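Local structure of lectin (3V6N) at residues Y19-D24 with Y62-S67; F76-N81 with N118-A123. The protein agglutinates red blood cells as a plant albumin from chickpea with a four-bladed hemopexin-type beta-propeller fold, and binds calcium and sodium ions in its central channel. One frame throughout, in Å; residues are numbered along the deposited sequence.

Contact 1 (Y19-D24 with Y62-S67); sequences YLFIND and YGIDCS. With CA (calcium ion), chain D; NA (sodium ion), chain G.
Asn23 O is the polar atom at the heart of this contact: two waters donate to it, each at 2.7 Å from Asn23 O, and both go on to the backbone of Ile64. One accepts from Ile64 N at 3.2 Å, the other donates to Ile64 O at 2.8 Å. No direct hydrogen bond joins 19-24 to 62-67, so these waters carry the polar side of the contact. Beside them the backbones come together at Gly63, the residue that leaves the helix with a positive phi of 86°; its bare CA lies 3.9 Å from Asp24 CA.

The apolar half is Ile64 against Phe21. Phe21 CG stands anti to its own carbonyl carbon (chi1 -60°), which swings it to the backbone N side, and from there the ring meets Ile64, whose CB lies over one face. Ile64 CD1 reaches the CE1 side, 3.8 Å from Phe21 CE1, in an off-centre CH-pi contact 29° from the ring normal. Farther along, Ser67 OG approaches Phe21 CE2 obliquely at 4.3 Å.

The same 62-67 chain feeds both ions of the channel: Asp65 O binds calcium, with the carbonyls of Asn7, Asp121 and Asp174, and Ser67 O binds sodium. Tyr62 turns outward, its OH bonded to Asp106 of the second subunit. The contact thus joins the end of strand 17-22 to the link between helix 58-62 and strand 66-69, while strand 6-11 packs against both Phe21, through Phe10, and Ile64, through Ala8.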
ATOM      1  N   TYR A  19     -13.856 -12.369 -13.590  1.00 12.81           N
ATOM      2  CA  TYR A  19     -13.545 -10.960 -13.358  1.00 12.51           C
ATOM      3  C   TYR A  19     -12.227 -10.622 -14.057  1.00 12.85           C
ATOM      4  O   TYR A  19     -11.223 -11.320 -13.894  1.00 12.52           O
ATOM      5  CB  TYR A  19     -13.424 -10.680 -11.842  1.00 12.54           C
ATOM      6  CG  TYR A  19     -14.713 -10.910 -11.074  1.00 12.73           C
ATOM      7  CD1 TYR A  19     -15.605  -9.865 -10.844  1.00 13.10           C
ATOM      8  CD2 TYR A  19     -15.057 -12.182 -10.615  1.00 12.77           C
ATOM      9  CE1 TYR A  19     -16.809 -10.073 -10.155  1.00 13.24           C
ATOM     10  CE2 TYR A  19     -16.243 -12.404  -9.913  1.00 12.94           C
ATOM     11  CZ  TYR A  19     -17.128 -11.351  -9.706  1.00 13.05           C
ATOM     12  OH  TYR A  19     -18.304 -11.578  -9.026  1.00 13.10           O
ATOM     13  N   LEU A  20     -12.255  -9.540 -14.825  1.00 13.09           N
ATOM     14  CA  LEU A  20     -11.143  -9.071 -15.603  1.00 13.37           C
ATOM     15  C   LEU A  20     -10.842  -7.649 -15.175  1.00 13.59           C
ATOM     16  O   LEU A  20     -11.742  -6.824 -15.124  1.00 13.90           O
ATOM     17  CB  LEU A  20     -11.510  -9.103 -17.093  1.00 13.71           C
ATOM     18  CG  LEU A  20     -11.897 -10.471 -17.637  1.00 14.22           C
ATOM     19  CD1 LEU A  20     -12.570 -10.324 -18.990  1.00 14.99           C
ATOM     20  CD2 LEU A  20     -10.648 -11.311 -17.740  1.00 14.01           C
ATOM     21  N   PHE A  21      -9.577  -7.379 -14.873  1.00 13.69           N
ATOM     22  CA  PHE A  21      -9.146  -6.086 -14.356  1.00 13.94           C
ATOM     23  C   PHE A  21      -8.300  -5.381 -15.391  1.00 14.48           C
ATOM     24  O   PHE A  21      -7.399  -5.971 -15.982  1.00 14.53           O
ATOM     25  CB  PHE A  21      -8.411  -6.267 -13.022  1.00 13.63           C
ATOM     26  CG  PHE A  21      -9.273  -6.909 -11.976  1.00 13.60           C
ATOM     27  CD1 PHE A  21     -10.081  -6.126 -11.159  1.00 13.86           C
ATOM     28  CD2 PHE A  21      -9.360  -8.292 -11.881  1.00 13.38           C
ATOM     29  CE1 PHE A  21     -10.934  -6.706 -10.234  1.00 14.00           C
ATOM     30  CE2 PHE A  21     -10.199  -8.881 -10.954  1.00 13.69           C
ATOM     31  CZ  PHE A  21     -10.985  -8.085 -10.123  1.00 13.89           C
ATOM     32  N   ILE A  22      -8.635  -4.128 -15.635  1.00 15.38           N
ATOM     33  CA  ILE A  22      -7.971  -3.322 -16.640  1.00 16.55           C
ATOM     34  C   ILE A  22      -7.742  -1.967 -15.996  1.00 16.91           C
ATOM     35  O   ILE A  22      -8.694  -1.338 -15.527  1.00 16.62           O
ATOM     36  CB  ILE A  22      -8.855  -3.152 -17.895  1.00 17.33           C
ATOM     37  CG1 ILE A  22      -9.250  -4.523 -18.467  1.00 17.87           C
ATOM     38  CG2 ILE A  22      -8.144  -2.285 -18.931  1.00 17.56           C
ATOM     39  CD1 ILE A  22     -10.663  -4.557 -19.005  1.00 19.21           C
ATOM     40  N   ASN A  23      -6.481  -1.533 -15.969  1.00 17.36           N
ATOM     41  CA  ASN A  23      -6.065  -0.325 -15.261  1.00 17.72           C
ATOM     42  C   ASN A  23      -6.622  -0.334 -13.825  1.00 17.31           C
ATOM     43  O   ASN A  23      -6.366  -1.272 -13.067  1.00 16.86           O
ATOM     44  CB  ASN A  23      -6.484   0.941 -16.042  1.00 18.91           C
ATOM     45  CG  ASN A  23      -5.906   0.987 -17.457  1.00 20.09           C
ATOM     46  OD1 ASN A  23      -4.827   0.463 -17.721  1.00 21.42           O
ATOM     47  ND2 ASN A  23      -6.615   1.632 -18.363  1.00 20.17           N
ATOM     48  N   ASP A  24      -7.411   0.679 -13.473  1.00 17.13           N
ATOM     49  CA  ASP A  24      -8.046   0.751 -12.167  1.00 17.17           C
ATOM     50  C   ASP A  24      -9.536   0.358 -12.227  1.00 16.84           C
ATOM     51  O   ASP A  24     -10.320   0.687 -11.336  1.00 16.70           O
ATOM     52  CB  ASP A  24      -7.843   2.143 -11.543  1.00 17.96           C
ATOM     53  CG  ASP A  24      -8.396   3.278 -12.412  1.00 18.50           C
ATOM     54  OD1 ASP A  24      -8.669   3.078 -13.612  1.00 18.65           O
ATOM     55  OD2 ASP A  24      -8.561   4.385 -11.880  1.00 19.26           O
ATOM     56  N   TYR A  62      -5.243   2.204  -7.344  1.00 15.56           N
ATOM     57  CA  TYR A  62      -4.423   1.832  -8.522  1.00 15.75           C
ATOM     58  C   TYR A  62      -4.870   0.580  -9.268  1.00 15.72           C
ATOM     59  O   TYR A  62      -4.324   0.274 -10.339  1.00 16.46           O
ATOM     60  CB  TYR A  62      -2.935   1.735  -8.160  1.00 15.86           C
ATOM     61  CG  TYR A  62      -2.384   3.050  -7.659  1.00 16.33           C
ATOM     62  CD1 TYR A  62      -2.157   4.101  -8.542  1.00 16.90           C
ATOM     63  CD2 TYR A  62      -2.113   3.250  -6.303  1.00 16.20           C
ATOM     64  CE1 TYR A  62      -1.690   5.322  -8.100  1.00 17.32           C
ATOM     65  CE2 TYR A  62      -1.609   4.462  -5.844  1.00 16.78           C
ATOM     66  CZ  TYR A  62      -1.413   5.502  -6.746  1.00 17.31           C
ATOM     67  OH  TYR A  62      -0.931   6.723  -6.317  1.00 17.73           O
ATOM     68  N   GLY A  63      -5.853  -0.132  -8.717  1.00 14.67           N
ATOM     69  CA  GLY A  63      -6.340  -1.367  -9.323  1.00 14.18           C
ATOM     70  C   GLY A  63      -5.560  -2.614  -8.937  1.00 13.78           C
ATOM     71  O   GLY A  63      -4.775  -2.622  -7.970  1.00 13.62           O
ATOM     72  N   ILE A  64      -5.763  -3.670  -9.715  1.00 13.30           N
ATOM     73  CA  ILE A  64      -5.255  -5.001  -9.388  1.00 12.90           C
ATOM     74  C   ILE A  64      -4.411  -5.528 -10.546  1.00 12.89           C
ATOM     75  O   ILE A  64      -4.868  -5.509 -11.707  1.00 12.66           O
ATOM     76  CB  ILE A  64      -6.440  -5.939  -9.056  1.00 12.70           C
ATOM     77  CG1 ILE A  64      -7.075  -5.484  -7.726  1.00 12.76           C
ATOM     78  CG2 ILE A  64      -6.009  -7.404  -9.005  1.00 12.67           C
ATOM     79  CD1 ILE A  64      -8.487  -5.978  -7.470  1.00 13.07           C
ATOM     80  N   ASP A  65      -3.196  -5.995 -10.237  1.00 12.39           N
ATOM     81  CA  ASP A  65      -2.257  -6.407 -11.297  1.00 12.52           C
ATOM     82  C   ASP A  65      -1.962  -7.924 -11.371  1.00 12.29           C
ATOM     83  O   ASP A  65      -1.258  -8.393 -12.284  1.00 11.94           O
ATOM     84  CB  ASP A  65      -0.971  -5.548 -11.282  1.00 12.81           C
ATOM     85  CG  ASP A  65      -0.106  -5.794 -10.052  1.00 13.31           C
ATOM     86  OD1 ASP A  65      -0.345  -6.804  -9.344  1.00 13.08           O
ATOM     87  OD2 ASP A  65       0.818  -4.978  -9.793  1.00 13.61           O
ATOM     88  N   CYS A  66      -2.513  -8.675 -10.413  1.00 12.03           N
ATOM     89  CA  CYS A  66      -2.488 -10.128 -10.429  1.00 12.10           C
ATOM     90  C   CYS A  66      -3.581 -10.639  -9.497  1.00 12.18           C
ATOM     91  O   CYS A  66      -3.890  -9.998  -8.484  1.00 12.02           O
ATOM     92  CB  CYS A  66      -1.120 -10.663  -9.960  1.00 12.30           C
ATOM     93  SG  CYS A  66      -0.929 -12.473  -9.982  1.00 13.05           S
ATOM     94  N   SER A  67      -4.158 -11.793  -9.814  1.00 12.34           N
ATOM     95  CA  SER A  67      -5.040 -12.472  -8.840  1.00 12.70           C
ATOM     96  C   SER A  67      -5.367 -13.897  -9.181  1.00 12.67           C
ATOM     97  O   SER A  67      -5.114 -14.360 -10.316  1.00 12.66           O
ATOM     98  CB  SER A  67      -6.320 -11.694  -8.573  1.00 13.35           C
ATOM     99  OG  SER A  67      -6.989 -11.403  -9.753  1.00 15.03           O
TER
HETATM  100 CA    CA D 229      -0.507  -8.531 -14.527  1.00 10.59          CA
HETATM  101 NA    NA G 232      -5.382 -14.800 -12.469  1.00 11.98          NA
HETATM  102  O   HOH W   1      -8.038  -3.031 -11.835  1.00 10.63           O
HETATM  103  O   HOH W   2      -4.583  -3.290 -13.312  1.00 18.34           O
HETATM  104  O   HOH W   3       1.318  -7.955 -15.917  1.00 18.04           O
HETATM  105  O   HOH W   4       1.229  -7.614 -12.931  1.00 15.84           O

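Contact 2 (F76-N81 with N118-A123); sequences FIFYEN and NGIDAA. With CA (calcium ion), chain D; NA (sodium ion), chain G.
Ile120 meets Phe78 in the tight part of this contact, where a single methyl does the work. Ile120 CD1 sits 3.6 Å from Phe78 CE1, with CD1 and CZ of the ring next nearest, an approach oblique to the ring. Ile120 CG1 lies anti to the carbonyl carbon and the chain then runs on extended (chi2 -179°), which carries CD1 to that side of the phenyl. Both residues are buried, and Ile104 of helix 104-107 touches each of them.

Toward the turn the contact is more open to solvent and largely lined by backbone, although the chains still come close. Asn118 is exposed, and Glu80 and Asn81 are partly so. Backbone meets backbone where Gly119 CA makes a CA-H...O contact with Glu80 O at 3.4 Å, while the side-chain CB of Asn81 rests 3.7 Å from Asn118 O. No direct hydrogen bond crosses between the segments; instead a water bridges Glu80 O and Ile120 N, 2.8 Å from each, accepting from the latter. The carboxylate of Glu80 looks elsewhere, forming a salt bridge through OE2 with Lys103 of the second subunit.

Beyond Ile120 the chain turns to the ions. Asp121 O binds calcium at 2.4 Å. Ala123 O coordinates the sodium ion at 2.3 Å. Ile120 O accepts from a water that is itself a calcium ligand. A classic beta bulge sets Asp121 and Ala122 together opposite Phe135 of strand 131-136, and Asp121 OD2 takes the N-H of Gly137. The contact therefore brings the end of strand 74-79 against the entry to strand 122-125, with Cys66 of strand 66-69 touching Ile120 and Ala123.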
ATOM      1  N   PHE A  76      -7.099 -14.163  -3.895  1.00 12.83           N
ATOM      2  CA  PHE A  76      -5.936 -13.335  -3.600  1.00 12.56           C
ATOM      3  C   PHE A  76      -5.857 -12.291  -4.698  1.00 11.88           C
ATOM      4  O   PHE A  76      -6.018 -12.603  -5.884  1.00 11.46           O
ATOM      5  CB  PHE A  76      -4.624 -14.142  -3.540  1.00 12.93           C
ATOM      6  CG  PHE A  76      -4.334 -14.754  -2.181  1.00 13.53           C
ATOM      7  CD1 PHE A  76      -3.778 -13.994  -1.156  1.00 13.79           C
ATOM      8  CD2 PHE A  76      -4.622 -16.096  -1.934  1.00 13.88           C
ATOM      9  CE1 PHE A  76      -3.533 -14.551   0.094  1.00 14.26           C
ATOM     10  CE2 PHE A  76      -4.388 -16.665  -0.689  1.00 14.14           C
ATOM     11  CZ  PHE A  76      -3.839 -15.892   0.331  1.00 14.68           C
ATOM     12  N   ILE A  77      -5.647 -11.048  -4.302  1.00 11.27           N
ATOM     13  CA  ILE A  77      -5.463  -9.966  -5.272  1.00 11.06           C
ATOM     14  C   ILE A  77      -4.101  -9.331  -4.970  1.00 11.03           C
ATOM     15  O   ILE A  77      -3.620  -9.411  -3.840  1.00 11.56           O
ATOM     16  CB  ILE A  77      -6.638  -8.943  -5.232  1.00 10.90           C
ATOM     17  CG1 ILE A  77      -6.742  -8.313  -3.835  1.00 10.94           C
ATOM     18  CG2 ILE A  77      -7.954  -9.618  -5.660  1.00 10.40           C
ATOM     19  CD1 ILE A  77      -7.619  -7.077  -3.773  1.00 10.98           C
ATOM     20  N   PHE A  78      -3.461  -8.746  -5.972  1.00 10.94           N
ATOM     21  CA  PHE A  78      -2.147  -8.134  -5.788  1.00 11.26           C
ATOM     22  C   PHE A  78      -2.099  -6.746  -6.398  1.00 11.58           C
ATOM     23  O   PHE A  78      -2.830  -6.458  -7.334  1.00 11.12           O
ATOM     24  CB  PHE A  78      -1.048  -8.968  -6.457  1.00 11.27           C
ATOM     25  CG  PHE A  78      -0.897 -10.355  -5.896  1.00 11.34           C
ATOM     26  CD1 PHE A  78       0.179 -10.670  -5.092  1.00 11.64           C
ATOM     27  CD2 PHE A  78      -1.840 -11.343  -6.172  1.00 11.38           C
ATOM     28  CE1 PHE A  78       0.326 -11.953  -4.587  1.00 11.93           C
ATOM     29  CE2 PHE A  78      -1.702 -12.628  -5.675  1.00 11.45           C
ATOM     30  CZ  PHE A  78      -0.615 -12.932  -4.882  1.00 11.61           C
ATOM     31  N   TYR A  79      -1.231  -5.899  -5.845  1.00 12.14           N
ATOM     32  CA  TYR A  79      -0.790  -4.682  -6.512  1.00 12.98           C
ATOM     33  C   TYR A  79       0.678  -4.425  -6.152  1.00 13.57           C
ATOM     34  O   TYR A  79       1.024  -4.263  -4.961  1.00 13.13           O
ATOM     35  CB  TYR A  79      -1.650  -3.465  -6.158  1.00 13.20           C
ATOM     36  CG  TYR A  79      -1.070  -2.207  -6.788  1.00 13.99           C
ATOM     37  CD1 TYR A  79      -1.174  -1.995  -8.163  1.00 14.11           C
ATOM     38  CD2 TYR A  79      -0.380  -1.262  -6.023  1.00 14.35           C
ATOM     39  CE1 TYR A  79      -0.630  -0.879  -8.758  1.00 14.80           C
ATOM     40  CE2 TYR A  79       0.165  -0.126  -6.614  1.00 15.11           C
ATOM     41  CZ  TYR A  79       0.031   0.060  -7.979  1.00 15.45           C
ATOM     42  OH  TYR A  79       0.574   1.172  -8.597  1.00 16.52           O
ATOM     43  N   GLU A  80       1.532  -4.411  -7.172  1.00 14.03           N
ATOM     44  CA  GLU A  80       2.979  -4.358  -6.971  1.00 15.37           C
ATOM     45  C   GLU A  80       3.406  -5.344  -5.875  1.00 16.20           C
ATOM     46  O   GLU A  80       3.064  -6.533  -5.939  1.00 16.80           O
ATOM     47  CB  GLU A  80       3.435  -2.922  -6.667  1.00 15.85           C
ATOM     48  CG  GLU A  80       3.339  -1.980  -7.868  1.00 16.68           C
ATOM     49  CD  GLU A  80       3.731  -0.535  -7.551  1.00 17.29           C
ATOM     50  OE1 GLU A  80       4.126  -0.238  -6.407  1.00 17.79           O
ATOM     51  OE2 GLU A  80       3.651   0.316  -8.462  1.00 18.15           O
ATOM     52  N   ASN A  81       4.098  -4.866  -4.845  1.00 17.14           N
ATOM     53  CA  ASN A  81       4.570  -5.785  -3.800  1.00 18.28           C
ATOM     54  C   ASN A  81       3.580  -6.137  -2.663  1.00 17.42           C
ATOM     55  O   ASN A  81       3.951  -6.804  -1.710  1.00 17.36           O
ATOM     56  CB  ASN A  81       5.981  -5.398  -3.307  1.00 20.34           C
ATOM     57  CG  ASN A  81       5.980  -4.359  -2.208  1.00 22.38           C
ATOM     58  OD1 ASN A  81       7.034  -3.821  -1.841  1.00 25.84           O
ATOM     59  ND2 ASN A  81       4.827  -4.112  -1.633  1.00 23.77           N
ATOM     60  N   ASN A 118       8.787  -8.559  -5.460  1.00 22.87           N
ATOM     61  CA  ASN A 118       8.431  -7.188  -5.833  1.00 23.99           C
ATOM     62  C   ASN A 118       7.125  -7.074  -6.625  1.00 21.42           C
ATOM     63  O   ASN A 118       6.654  -5.975  -6.904  1.00 20.93           O
ATOM     64  CB  ASN A 118       9.593  -6.511  -6.581  1.00 27.87           C
ATOM     65  CG  ASN A 118      10.846  -6.388  -5.725  1.00 31.82           C
ATOM     66  OD1 ASN A 118      11.959  -6.585  -6.211  1.00 35.56           O
ATOM     67  ND2 ASN A 118      10.666  -6.090  -4.433  1.00 33.67           N
ATOM     68  N   GLY A 119       6.528  -8.213  -6.953  1.00 19.29           N
ATOM     69  CA  GLY A 119       5.320  -8.229  -7.763  1.00 17.71           C
ATOM     70  C   GLY A 119       5.184  -9.532  -8.525  1.00 17.03           C
ATOM     71  O   GLY A 119       6.175 -10.237  -8.802  1.00 15.72           O
ATOM     72  N   ILE A 120       3.936  -9.875  -8.832  1.00 16.13           N
ATOM     73  CA  ILE A 120       3.644 -11.050  -9.655  1.00 15.80           C
ATOM     74  C   ILE A 120       2.910 -10.579 -10.904  1.00 15.41           C
ATOM     75  O   ILE A 120       2.059  -9.682 -10.814  1.00 15.44           O
ATOM     76  CB  ILE A 120       2.847 -12.092  -8.837  1.00 16.05           C
ATOM     77  CG1 ILE A 120       3.575 -12.307  -7.495  1.00 16.67           C
ATOM     78  CG2 ILE A 120       2.660 -13.386  -9.634  1.00 15.50           C
ATOM     79  CD1 ILE A 120       2.967 -13.325  -6.552  1.00 17.45           C
ATOM     80  N   ASP A 121       3.267 -11.141 -12.066  1.00 14.49           N
ATOM     81  CA  ASP A 121       2.626 -10.790 -13.336  1.00 14.08           C
ATOM     82  C   ASP A 121       1.211 -11.371 -13.495  1.00 13.17           C
ATOM     83  O   ASP A 121       0.302 -10.677 -13.928  1.00 12.30           O
ATOM     84  CB  ASP A 121       3.462 -11.285 -14.530  1.00 14.64           C
ATOM     85  CG  ASP A 121       4.766 -10.511 -14.723  1.00 15.51           C
ATOM     86  OD1 ASP A 121       4.900  -9.371 -14.235  1.00 16.45           O
ATOM     87  OD2 ASP A 121       5.664 -11.050 -15.393  1.00 15.74           O
ATOM     88  N   ALA A 122       1.069 -12.663 -13.190  1.00 12.83           N
ATOM     89  CA  ALA A 122      -0.107 -13.445 -13.555  1.00 12.74           C
ATOM     90  C   ALA A 122      -0.171 -14.697 -12.689  1.00 12.83           C
ATOM     91  O   ALA A 122       0.852 -15.155 -12.167  1.00 12.97           O
ATOM     92  CB  ALA A 122      -0.077 -13.830 -15.042  1.00 12.80           C
ATOM     93  N   ALA A 123      -1.378 -15.243 -12.525  1.00 12.41           N
ATOM     94  CA  ALA A 123      -1.567 -16.425 -11.702  1.00 12.25           C
ATOM     95  C   ALA A 123      -2.832 -17.136 -12.110  1.00 12.31           C
ATOM     96  O   ALA A 123      -3.795 -16.495 -12.546  1.00 11.94           O
ATOM     97  CB  ALA A 123      -1.635 -16.040 -10.236  1.00 11.95           C
TER
HETATM   98 CA    CA D 229      -0.507  -8.531 -14.527  1.00 10.59          CA
HETATM   99 NA    NA G 232      -5.382 -14.800 -12.469  1.00 11.98          NA
HETATM  100  O   HOH W   5       1.972  -7.957  -8.112  1.00 14.61           O
HETATM  101  O   HOH W   4       1.229  -7.614 -12.931  1.00 15.84           O
HETATM  102  O   HOH W   3       1.318  -7.955 -15.917  1.00 18.04           O

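Contacts 1 and 2 are successive versions of one propeller seam: the second strand of a blade ends against the loop entering the first strand of the next. Strands 66-69 and 74-79, one from each contact, are sheet neighbours, and Asp65 OD2 probably accepts a hydrogen bond from Glu80 N, 2.8 Å away. Both bury a phenylalanine-isoleucine pair. In contact 1 Asn23, Asp24 and Tyr62 are partly exposed; contact 2 faces solvent more, with Asn118 exposed. Contact 1 uses two bridging waters and an off-centre CH-pi contact, contact 2 one bridging water, a CA-H...O contact and an oblique methyl. Each supplies one carbonyl to calcium and one to sodium, and each reaches the second subunit.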